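Local coordinates for serpin B3 (Homo sapiens, PDB 4ZK3), which belongs to the serpin family of protease inhibitors and, as the form known as Pso p27, builds large aggregates linked to psoriasis, at residues Asn156-Ile168 against Val324-Val336. Numbering follows the deposited sequence.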
ATOM      1  N   ASN A 156      -4.143  -6.029 -13.439  1.00 24.71           N
ATOM      2  CA  ASN A 156      -4.019  -5.635 -14.839  1.00 25.81           C
ATOM      3  C   ASN A 156      -2.559  -5.910 -15.342  1.00 24.57           C
ATOM      4  O   ASN A 156      -1.933  -5.138 -16.073  1.00 24.69           O
ATOM      5  CB  ASN A 156      -4.447  -4.160 -15.016  1.00 27.81           C
ATOM      6  CG  ASN A 156      -4.501  -3.739 -16.507  1.00 32.41           C
ATOM      7  OD1 ASN A 156      -4.225  -2.572 -16.899  1.00 32.66           O
ATOM      8  ND2 ASN A 156      -4.835  -4.687 -17.341  1.00 26.68           N
ATOM      9  N   GLU A 157      -2.032  -7.046 -14.935  1.00 23.40           N
ATOM     10  CA  GLU A 157      -0.639  -7.413 -15.147  1.00 26.42           C
ATOM     11  C   GLU A 157       0.453  -6.488 -14.713  1.00 27.42           C
ATOM     12  O   GLU A 157       1.590  -6.679 -15.193  1.00 25.70           O
ATOM     13  CB  GLU A 157      -0.384  -7.796 -16.626  1.00 33.27           C
ATOM     14  CG  GLU A 157      -1.045  -9.088 -17.014  1.00 40.44           C
ATOM     15  CD  GLU A 157      -2.270  -8.867 -17.867  1.00 50.41           C
ATOM     16  OE1 GLU A 157      -2.199  -9.258 -19.072  1.00 59.54           O
ATOM     17  OE2 GLU A 157      -3.263  -8.284 -17.364  1.00 49.58           O
ATOM     18  N   LYS A 158       0.166  -5.530 -13.807  1.00 24.63           N
ATOM     19  CA  LYS A 158       1.213  -4.586 -13.350  1.00 24.10           C
ATOM     20  C   LYS A 158       2.154  -5.130 -12.301  1.00 24.06           C
ATOM     21  O   LYS A 158       3.241  -4.573 -12.100  1.00 20.64           O
ATOM     22  CB  LYS A 158       0.576  -3.309 -12.733  1.00 26.05           C
ATOM     23  CG  LYS A 158      -0.219  -2.470 -13.727  1.00 26.94           C
ATOM     24  CD  LYS A 158       0.507  -2.239 -15.055  1.00 29.73           C
ATOM     25  CE  LYS A 158      -0.423  -1.600 -16.057  1.00 34.62           C
ATOM     26  NZ  LYS A 158       0.262  -1.453 -17.336  1.00 38.93           N
ATOM     27  N   ILE A 159       1.702  -6.120 -11.509  1.00 21.22           N
ATOM     28  CA  ILE A 159       2.579  -6.735 -10.519  1.00 21.52           C
ATOM     29  C   ILE A 159       2.965  -8.109 -11.057  1.00 22.44           C
ATOM     30  O   ILE A 159       2.142  -9.040 -11.028  1.00 20.47           O
ATOM     31  CB  ILE A 159       1.908  -6.884  -9.142  1.00 19.85           C
ATOM     32  CG1 ILE A 159       1.390  -5.510  -8.720  1.00 18.47           C
ATOM     33  CG2 ILE A 159       2.907  -7.473  -8.162  1.00 20.74           C
ATOM     34  CD1 ILE A 159       2.508  -4.485  -8.522  1.00 18.83           C
ATOM     35  N   LYS A 160       4.173  -8.196 -11.581  1.00 22.04           N
ATOM     36  CA  LYS A 160       4.717  -9.451 -12.084  1.00 24.30           C
ATOM     37  C   LYS A 160       5.704 -10.027 -11.149  1.00 24.93           C
ATOM     38  O   LYS A 160       6.402  -9.310 -10.479  1.00 25.49           O
ATOM     39  CB  LYS A 160       5.406  -9.177 -13.411  1.00 26.63           C
ATOM     40  CG  LYS A 160       4.504  -8.643 -14.521  1.00 27.81           C
ATOM     41  CD  LYS A 160       5.280  -8.770 -15.878  1.00 31.08           C
ATOM     42  CE  LYS A 160       4.417  -8.548 -17.053  1.00 31.23           C
ATOM     43  NZ  LYS A 160       3.736  -7.247 -16.891  1.00 34.31           N
ATOM     44  N   ASN A 161       5.773 -11.359 -11.090  1.00 25.30           N
ATOM     45  CA  ASN A 161       6.829 -12.041 -10.354  1.00 25.15           C
ATOM     46  C   ASN A 161       6.834 -11.649  -8.840  1.00 26.01           C
ATOM     47  O   ASN A 161       7.876 -11.456  -8.205  1.00 24.09           O
ATOM     48  CB  ASN A 161       8.194 -11.874 -11.053  1.00 31.16           C
ATOM     49  CG  ASN A 161       9.236 -12.901 -10.583  1.00 42.19           C
ATOM     50  OD1 ASN A 161      10.283 -12.557 -10.045  1.00 50.75           O
ATOM     51  ND2 ASN A 161       8.957 -14.168 -10.813  1.00 46.24           N
ATOM     52  N   LEU A 162       5.652 -11.545  -8.255  1.00 22.58           N
ATOM     53  CA  LEU A 162       5.549 -11.083  -6.873  1.00 23.60           C
ATOM     54  C   LEU A 162       6.503 -11.842  -5.957  1.00 22.90           C
ATOM     55  O   LEU A 162       7.176 -11.238  -5.161  1.00 22.49           O
ATOM     56  CB  LEU A 162       4.092 -11.228  -6.371  1.00 22.58           C
ATOM     57  CG  LEU A 162       3.933 -10.919  -4.858  1.00 23.51           C
ATOM     58  CD1 LEU A 162       4.288  -9.461  -4.510  1.00 24.24           C
ATOM     59  CD2 LEU A 162       2.531 -11.313  -4.421  1.00 22.69           C
ATOM     60  N   ILE A 163       6.537 -13.174  -6.123  1.00 24.84           N
ATOM     61  CA  ILE A 163       7.324 -14.059  -5.295  1.00 25.86           C
ATOM     62  C   ILE A 163       8.521 -14.584  -6.154  1.00 27.95           C
ATOM     63  O   ILE A 163       8.325 -15.428  -7.027  1.00 29.92           O
ATOM     64  CB  ILE A 163       6.527 -15.251  -4.777  1.00 24.96           C
ATOM     65  CG1 ILE A 163       5.248 -14.828  -3.988  1.00 26.49           C
ATOM     66  CG2 ILE A 163       7.408 -16.065  -3.844  1.00 27.38           C
ATOM     67  CD1 ILE A 163       4.341 -16.006  -3.745  1.00 25.60           C
ATOM     68  N   PRO A 164       9.725 -14.042  -5.922  1.00 31.96           N
ATOM     69  CA  PRO A 164      10.883 -14.496  -6.681  1.00 37.13           C
ATOM     70  C   PRO A 164      11.363 -15.886  -6.231  1.00 34.44           C
ATOM     71  O   PRO A 164      10.897 -16.419  -5.214  1.00 30.40           O
ATOM     72  CB  PRO A 164      11.938 -13.410  -6.397  1.00 37.47           C
ATOM     73  CG  PRO A 164      11.140 -12.191  -6.025  1.00 39.23           C
ATOM     74  CD  PRO A 164      10.054 -12.812  -5.170  1.00 35.41           C
ATOM     75  N   GLU A 165      12.269 -16.475  -7.007  1.00 33.04           N
ATOM     76  CA  GLU A 165      12.745 -17.827  -6.730  1.00 32.84           C
ATOM     77  C   GLU A 165      13.428 -17.699  -5.418  1.00 33.87           C
ATOM     78  O   GLU A 165      13.901 -16.626  -5.073  1.00 35.58           O
ATOM     79  CB  GLU A 165      13.772 -18.248  -7.775  1.00 39.51           C
ATOM     80  CG  GLU A 165      13.298 -18.056  -9.205  1.00 43.66           C
ATOM     81  CD  GLU A 165      14.368 -18.415 -10.194  1.00 48.77           C
ATOM     82  OE1 GLU A 165      14.819 -17.494 -10.927  1.00 41.55           O
ATOM     83  OE2 GLU A 165      14.751 -19.623 -10.183  1.00 45.61           O
ATOM     84  N   GLY A 166      13.491 -18.773  -4.667  1.00 33.81           N
ATOM     85  CA  GLY A 166      14.121 -18.725  -3.379  1.00 36.75           C
ATOM     86  C   GLY A 166      13.096 -18.744  -2.281  1.00 35.45           C
ATOM     87  O   GLY A 166      13.381 -19.170  -1.187  1.00 33.77           O
ATOM     88  N   ASN A 167      11.870 -18.326  -2.552  1.00 34.20           N
ATOM     89  CA  ASN A 167      10.921 -18.140  -1.415  1.00 33.19           C
ATOM     90  C   ASN A 167       9.948 -19.293  -1.213  1.00 33.20           C
ATOM     91  O   ASN A 167       9.407 -19.409  -0.138  1.00 41.53           O
ATOM     92  CB  ASN A 167      10.165 -16.800  -1.572  1.00 30.79           C
ATOM     93  CG  ASN A 167      11.095 -15.590  -1.507  1.00 29.15           C
ATOM     94  OD1 ASN A 167      11.470 -15.035  -2.539  1.00 31.70           O
ATOM     95  ND2 ASN A 167      11.455 -15.168  -0.320  1.00 26.81           N
ATOM     96  N   ILE A 168       9.667 -20.069  -2.263  1.00 33.66           N
ATOM     97  CA  ILE A 168       8.799 -21.244  -2.232  1.00 36.82           C
ATOM     98  C   ILE A 168       9.665 -22.528  -2.425  1.00 40.38           C
ATOM     99  O   ILE A 168      10.547 -22.555  -3.275  1.00 39.87           O
ATOM    100  CB  ILE A 168       7.733 -21.234  -3.357  1.00 33.17           C
ATOM    101  CG1 ILE A 168       6.814 -20.014  -3.286  1.00 32.19           C
ATOM    102  CG2 ILE A 168       6.903 -22.485  -3.300  1.00 30.42           C
ATOM    103  CD1 ILE A 168       6.423 -19.712  -1.866  1.00 34.23           C
ATOM    104  N   VAL A 324       5.341 -22.033  10.790  1.00 27.81           N
ATOM    105  CA  VAL A 324       6.191 -20.834  10.924  1.00 29.11           C
ATOM    106  C   VAL A 324       6.223 -20.109   9.577  1.00 27.65           C
ATOM    107  O   VAL A 324       6.202 -20.767   8.530  1.00 28.73           O
ATOM    108  CB  VAL A 324       7.634 -21.215  11.277  1.00 31.79           C
ATOM    109  CG1 VAL A 324       8.487 -19.985  11.433  1.00 34.17           C
ATOM    110  CG2 VAL A 324       7.638 -22.063  12.554  1.00 37.20           C
ATOM    111  N   LEU A 325       6.256 -18.778   9.590  1.00 25.33           N
ATOM    112  CA  LEU A 325       6.392 -18.021   8.338  1.00 28.44           C
ATOM    113  C   LEU A 325       7.849 -17.859   7.943  1.00 30.39           C
ATOM    114  O   LEU A 325       8.712 -17.385   8.752  1.00 31.73           O
ATOM    115  CB  LEU A 325       5.770 -16.644   8.415  1.00 26.08           C
ATOM    116  CG  LEU A 325       4.303 -16.570   8.807  1.00 26.51           C
ATOM    117  CD1 LEU A 325       3.842 -15.122   8.749  1.00 23.21           C
ATOM    118  CD2 LEU A 325       3.462 -17.484   7.948  1.00 25.35           C
ATOM    119  N   SER A 326       8.102 -18.229   6.691  1.00 30.76           N
ATOM    120  CA  SER A 326       9.395 -18.118   6.058  1.00 34.02           C
ATOM    121  C   SER A 326       9.584 -16.788   5.362  1.00 34.09           C
ATOM    122  O   SER A 326      10.700 -16.366   5.230  1.00 31.63           O
ATOM    123  CB  SER A 326       9.622 -19.261   5.059  1.00 34.64           C
ATOM    124  OG  SER A 326       8.616 -19.349   4.022  1.00 31.05           O
ATOM    125  N   GLY A 327       8.522 -16.106   4.908  1.00 33.05           N
ATOM    126  CA  GLY A 327       8.728 -14.792   4.287  1.00 28.62           C
ATOM    127  C   GLY A 327       7.468 -13.934   4.127  1.00 26.72           C
ATOM    128  O   GLY A 327       6.348 -14.389   4.290  1.00 28.57           O
ATOM    129  N   VAL A 328       7.678 -12.662   3.863  1.00 26.06           N
ATOM    130  CA  VAL A 328       6.611 -11.692   3.609  1.00 25.27           C
ATOM    131  C   VAL A 328       7.179 -10.743   2.574  1.00 25.85           C
ATOM    132  O   VAL A 328       8.222 -10.114   2.819  1.00 28.14           O
ATOM    133  CB  VAL A 328       6.174 -10.887   4.841  1.00 24.81           C
ATOM    134  CG1 VAL A 328       4.985  -9.952   4.512  1.00 24.98           C
ATOM    135  CG2 VAL A 328       5.760 -11.832   5.947  1.00 26.56           C
ATOM    136  N   LEU A 329       6.532 -10.723   1.412  1.00 24.83           N
ATOM    137  CA  LEU A 329       6.960  -9.967   0.251  1.00 26.17           C
ATOM    138  C   LEU A 329       5.861  -8.983  -0.220  1.00 22.98           C
ATOM    139  O   LEU A 329       4.663  -9.282  -0.135  1.00 22.45           O
ATOM    140  CB  LEU A 329       7.264 -10.904  -0.887  1.00 26.69           C
ATOM    141  CG  LEU A 329       8.329 -11.962  -0.636  1.00 28.47           C
ATOM    142  CD1 LEU A 329       8.524 -12.627  -1.952  1.00 31.90           C
ATOM    143  CD2 LEU A 329       9.630 -11.342  -0.181  1.00 29.46           C
ATOM    144  N   HIS A 330       6.296  -7.837  -0.706  1.00 21.00           N
ATOM    145  CA  HIS A 330       5.406  -6.785  -1.223  1.00 19.88           C
ATOM    146  C   HIS A 330       6.006  -6.181  -2.454  1.00 21.40           C
ATOM    147  O   HIS A 330       7.227  -5.911  -2.500  1.00 21.51           O
ATOM    148  CB  HIS A 330       5.223  -5.707  -0.174  1.00 18.60           C
ATOM    149  CG  HIS A 330       4.180  -4.682  -0.500  1.00 19.39           C
ATOM    150  ND1 HIS A 330       2.819  -4.945  -0.459  1.00 19.11           N
ATOM    151  CD2 HIS A 330       4.292  -3.377  -0.829  1.00 18.75           C
ATOM    152  CE1 HIS A 330       2.143  -3.845  -0.772  1.00 17.05           C
ATOM    153  NE2 HIS A 330       3.011  -2.899  -1.034  1.00 17.92           N
ATOM    154  N   LYS A 331       5.144  -5.897  -3.418  1.00 22.80           N
ATOM    155  CA  LYS A 331       5.522  -5.233  -4.630  1.00 22.71           C
ATOM    156  C   LYS A 331       4.407  -4.266  -5.084  1.00 22.50           C
ATOM    157  O   LYS A 331       3.227  -4.556  -5.018  1.00 22.28           O
ATOM    158  CB  LYS A 331       5.817  -6.311  -5.687  1.00 23.95           C
ATOM    159  CG  LYS A 331       6.627  -5.795  -6.845  1.00 29.09           C
ATOM    160  CD  LYS A 331       7.057  -6.908  -7.786  1.00 32.02           C
ATOM    161  CE  LYS A 331       7.777  -6.319  -8.984  1.00 35.74           C
ATOM    162  NZ  LYS A 331       8.355  -7.423  -9.802  1.00 38.54           N
ATOM    163  N   ALA A 332       4.790  -3.130  -5.621  1.00 20.56           N
ATOM    164  CA  ALA A 332       3.831  -2.061  -5.892  1.00 20.59           C
ATOM    165  C   ALA A 332       4.241  -1.259  -7.119  1.00 20.08           C
ATOM    166  O   ALA A 332       5.438  -1.147  -7.434  1.00 19.43           O
ATOM    167  CB  ALA A 332       3.661  -1.142  -4.671  1.00 19.10           C
ATOM    168  N   PHE A 333       3.233  -0.717  -7.793  1.00 17.80           N
ATOM    169  CA  PHE A 333       3.357   0.012  -9.071  1.00 18.66           C
ATOM    170  C   PHE A 333       2.416   1.207  -9.069  1.00 19.91           C
ATOM    171  O   PHE A 333       1.248   1.086  -8.650  1.00 19.85           O
ATOM    172  CB  PHE A 333       2.890  -0.950 -10.186  1.00 18.78           C
ATOM    173  CG  PHE A 333       2.694  -0.298 -11.550  1.00 19.95           C
ATOM    174  CD1 PHE A 333       1.491   0.340 -11.890  1.00 21.07           C
ATOM    175  CD2 PHE A 333       3.693  -0.384 -12.513  1.00 22.35           C
ATOM    176  CE1 PHE A 333       1.317   0.962 -13.151  1.00 22.23           C
ATOM    177  CE2 PHE A 333       3.505   0.177 -13.812  1.00 23.17           C
ATOM    178  CZ  PHE A 333       2.312   0.847 -14.117  1.00 21.88           C
ATOM    179  N   VAL A 334       2.872   2.363  -9.539  1.00 17.50           N
ATOM    180  CA  VAL A 334       1.957   3.448  -9.840  1.00 19.16           C
ATOM    181  C   VAL A 334       2.442   4.130 -11.108  1.00 19.62           C
ATOM    182  O   VAL A 334       3.662   4.278 -11.321  1.00 19.51           O
ATOM    183  CB  VAL A 334       1.872   4.491  -8.652  1.00 17.89           C
ATOM    184  CG1 VAL A 334       3.227   5.071  -8.308  1.00 17.26           C
ATOM    185  CG2 VAL A 334       0.817   5.558  -8.876  1.00 18.31           C
ATOM    186  N   GLU A 335       1.487   4.565 -11.914  1.00 20.50           N
ATOM    187  CA  GLU A 335       1.794   5.455 -13.028  1.00 20.30           C
ATOM    188  C   GLU A 335       0.791   6.569 -13.063  1.00 20.36           C
ATOM    189  O   GLU A 335      -0.407   6.346 -13.008  1.00 21.28           O
ATOM    190  CB  GLU A 335       1.762   4.715 -14.386  1.00 22.95           C
ATOM    191  CG  GLU A 335       2.111   5.652 -15.547  1.00 23.83           C
ATOM    192  CD  GLU A 335       2.351   4.980 -16.871  1.00 28.77           C
ATOM    193  OE1 GLU A 335       1.876   3.855 -17.079  1.00 27.63           O
ATOM    194  OE2 GLU A 335       3.013   5.624 -17.705  1.00 33.50           O
ATOM    195  N   VAL A 336       1.292   7.772 -13.241  1.00 21.20           N
ATOM    196  CA  VAL A 336       0.481   8.975 -13.386  1.00 20.99           C
ATOM    197  C   VAL A 336       0.635   9.548 -14.812  1.00 22.78           C
ATOM    198  O   VAL A 336       1.737   9.660 -15.321  1.00 19.99           O
ATOM    199  CB  VAL A 336       0.967   9.958 -12.272  1.00 23.40           C
ATOM    200  CG1 VAL A 336       0.548  11.400 -12.504  1.00 25.05           C
ATOM    201  CG2 VAL A 336       0.444   9.451 -10.928  1.00 22.01           C
TER
HETATM  202  O   HOH W   1       6.049  -6.260 -11.816  1.00 30.63           O
HETATM  203  O   HOH W   2       9.538  -9.488  -8.483  1.00 34.49           O
HETATM  204  O   HOH W   3       9.697 -17.816   2.087  1.00 30.13           O
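Lys331 and Lys160 meet where the irregular loop after helix 140-153 runs antiparallel along one face of strand 325-336 in the serpin central beta sheet. This strand borders 340-351, the alanine-rich reactive-loop segment inserted as an extra strand, consistent with the cleaved, relaxed state; Leu162 and Ile163 touch its Ala348. Leu329, Lys331 and Phe333 turn toward the loop, whereas His330 points away, its ND1 hydrogen-bonded to Thr347 OG1 and its NE2 to Ser30 N. Lys331 swings CG opposite its backbone N (chi1 -162°), and the extended chain lifts NZ to the carbonyl O of Lys160 at 2.8 Å, nearly head-on (C=O...N 160°). NZ also donates to a water that in turn donates to Asn161 O, so one ammonium serves two successive carbonyls, one directly and one through water. Lysine suits this partly exposed site because its methylenes pack too: CB lies 3.7 Å from Leu162 CD1 and also meets Ile159 CG2. Ile159 CD1 reaches on to Lys331 O and Phe333 CB. Phenylalanine offers a flat face to the bent chain of Lys158, whose CD sits 3.9 Å from the ring centroid in a CH-pi contact. Leucine fills an apolar site, Leu329 CD1 meeting Pro164 CD (3.6 Å), Ile163 CG2 and Leu162 O. Arg144 NH1 hydrogen-bonds Ile163 O, and Asn148 OD1 accepts from Ile163 N, tying loop to helix. Past the type II turn 164-167, a water donates to Asn167 O (water O to Asn167 O 2.8 Å) and lies 2.7 Å from Ser326 OG.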